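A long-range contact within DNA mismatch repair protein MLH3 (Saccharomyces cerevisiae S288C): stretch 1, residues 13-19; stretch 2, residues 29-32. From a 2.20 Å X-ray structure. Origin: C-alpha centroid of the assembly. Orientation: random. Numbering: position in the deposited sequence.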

# COMPACT_ATOMS: atom_id res chain seq x y z
N VAL B 13 -14.26 1.26 7.89
CA VAL B 13 -13.34 0.25 7.33
C VAL B 13 -12.25 0.93 6.47
O VAL B 13 -11.11 0.99 6.93
CB VAL B 13 -14.10 -0.90 6.58
CG1 VAL B 13 -13.18 -1.70 5.65
CG2 VAL B 13 -14.79 -1.83 7.57
N LEU B 14 -12.62 1.50 5.30
CA LEU B 14 -11.73 2.20 4.36
C LEU B 14 -10.96 3.36 4.99
O LEU B 14 -9.84 3.65 4.54
CB LEU B 14 -12.52 2.74 3.16
CG LEU B 14 -12.20 2.18 1.77
CD1 LEU B 14 -12.76 3.08 0.70
CD2 LEU B 14 -10.71 2.01 1.53
N ALA B 15 -11.55 4.03 6.00
CA ALA B 15 -10.94 5.16 6.72
C ALA B 15 -9.66 4.76 7.45
O ALA B 15 -8.74 5.58 7.56
CB ALA B 15 -11.94 5.75 7.70
N LYS B 16 -9.58 3.49 7.92
CA LYS B 16 -8.42 2.91 8.61
C LYS B 16 -7.39 2.30 7.64
O LYS B 16 -6.56 1.51 8.07
CB LYS B 16 -8.92 1.80 9.57
CG LYS B 16 -9.74 2.26 10.77
CD LYS B 16 -10.54 1.08 11.32
CE LYS B 16 -10.89 1.22 12.79
NZ LYS B 16 -9.77 0.77 13.67
N TYR B 17 -7.43 2.64 6.33
CA TYR B 17 -6.56 2.05 5.32
C TYR B 17 -5.52 2.97 4.69
O TYR B 17 -5.88 3.90 3.96
CB TYR B 17 -7.38 1.39 4.19
CG TYR B 17 -7.84 -0.02 4.51
CD1 TYR B 17 -8.97 -0.25 5.29
CD2 TYR B 17 -7.17 -1.13 4.00
CE1 TYR B 17 -9.39 -1.54 5.59
CE2 TYR B 17 -7.59 -2.42 4.28
CZ TYR B 17 -8.70 -2.62 5.09
OH TYR B 17 -9.12 -3.89 5.41
N GLU B 18 -4.21 2.62 4.90
CA GLU B 18 -3.02 3.27 4.34
C GLU B 18 -2.58 2.58 3.02
O GLU B 18 -2.59 1.36 2.92
CB GLU B 18 -1.86 3.24 5.36
CG GLU B 18 -0.70 4.17 5.01
CD GLU B 18 0.37 4.36 6.06
OE1 GLU B 18 0.08 4.96 7.12
OE2 GLU B 18 1.52 3.94 5.80
N VAL B 19 -2.16 3.38 2.02
CA VAL B 19 -1.69 2.89 0.71
C VAL B 19 -0.27 2.33 0.79
O VAL B 19 0.64 2.99 1.27
CB VAL B 19 -1.77 3.99 -0.41
CG1 VAL B 19 -1.20 3.48 -1.74
CG2 VAL B 19 -3.19 4.50 -0.61
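Stretch 2 29-32: LIRC

Stretch 2 runs antiparallel to the end of stretch 1. Leu 29, Ile 30 and Arg 31 are in extended strand conformation, with phi/psi of -81/125, -125/149 and -123/145. They lie beside the strand formed by Glu 18 and Val 19. Tyr 17 precedes that strand and already has an extended backbone, at -112/118. The register places Val 19 beside Ile 30, with their CA atoms 4.5 Å apart, Glu 18 beside Arg 31, with CA atoms 5.4 Å apart, and Tyr 17 beside Cys 32, with CA atoms 4.4 Å apart.

Glu 18 and Arg 31 form the hydrogen-bonded pair. Glu 18 N donates to Arg 31 O at 2.9 Å, and Arg 31 N donates to Glu 18 O at 2.9 Å. The second bond is almost straight, at 178°; the first is more bent, at 136°. Two CA-H...O contacts support the pairing: Tyr 17 CA lies 3.2 Å from Arg 31 O, and Ile 30 CA lies 3.5 Å from Glu 18 O.

Ile 30 has the most surface covered by the opposite stretch, 84 Å². Its side chain shares a face of the sheet with that of Val 19, and Ile 30 CG2 is 4.0 Å from Val 19 CG2. Its CD1 reaches further along stretch 1. There Ile 30 CD1 meets Tyr 17 CD2 at 3.5 Å and Leu 14 CD2 at 3.8 Å. The CB of Leu 14 points away from stretch 2, but the end of its side chain comes nearer and makes this apolar contact possible.

Arg 31 follows, with 77 Å² covered. Its side chain shares the other face with that of Glu 18. The Arg 31 side chain is extended beyond CB, with chi2 and chi3 both t, and its NH2 forms a salt bridge with Glu 18 OE2 at 3.1 Å. The carboxylate oxygen approaches the guanidinium at its edge, near the plane, where the N-H bonds point. Water 1 adds a second link: it accepts from Arg 31 NE at 2.8 Å and donates to Glu 18 OE2 at 2.7 Å and to Val 19 O at 3.0 Å.

Tyr 17, with 74 Å² covered, packs against Cys 32. Cys 32 CB sits over one face of the ring, 3.9 Å from its centroid, in a CH-pi contact. Cys 32 SG is oblique to the ring, 4.7 Å from the same centroid. Close by, Cys 32 CA makes a CA-H...O contact with Lys 16 O at 3.4 Å.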

# COMPACT_ATOMS: atom_id res chain seq x y z
N LEU B 29 -2.61 -1.48 -3.89
CA LEU B 29 -2.54 -2.31 -2.69
C LEU B 29 -2.65 -1.41 -1.46
O LEU B 29 -1.91 -0.43 -1.33
CB LEU B 29 -1.26 -3.16 -2.65
CG LEU B 29 -1.05 -4.10 -1.43
CD1 LEU B 29 -2.08 -5.25 -1.39
CD2 LEU B 29 0.38 -4.67 -1.41
N ILE B 30 -3.62 -1.74 -0.59
CA ILE B 30 -3.89 -1.01 0.64
C ILE B 30 -3.85 -1.94 1.86
O ILE B 30 -4.14 -3.14 1.75
CB ILE B 30 -5.19 -0.14 0.56
CG1 ILE B 30 -6.47 -1.00 0.40
CG2 ILE B 30 -5.08 0.93 -0.57
CD1 ILE B 30 -7.85 -0.26 0.66
N ARG B 31 -3.43 -1.40 3.01
CA ARG B 31 -3.37 -2.13 4.28
C ARG B 31 -4.19 -1.43 5.34
O ARG B 31 -4.23 -0.20 5.36
CB ARG B 31 -1.92 -2.32 4.77
CG ARG B 31 -1.11 -1.02 4.97
CD ARG B 31 0.27 -1.29 5.53
NE ARG B 31 1.06 -0.06 5.67
CZ ARG B 31 2.10 0.08 6.48
NH1 ARG B 31 2.50 -0.93 7.25
NH2 ARG B 31 2.75 1.23 6.53
N CYS B 32 -4.83 -2.21 6.24
CA CYS B 32 -5.58 -1.66 7.37
C CYS B 32 -4.61 -1.13 8.45
O CYS B 32 -3.59 -1.75 8.74
CB CYS B 32 -6.54 -2.70 7.95
SG CYS B 32 -7.51 -2.11 9.36
O HOH W 1 1.75 2.03 3.92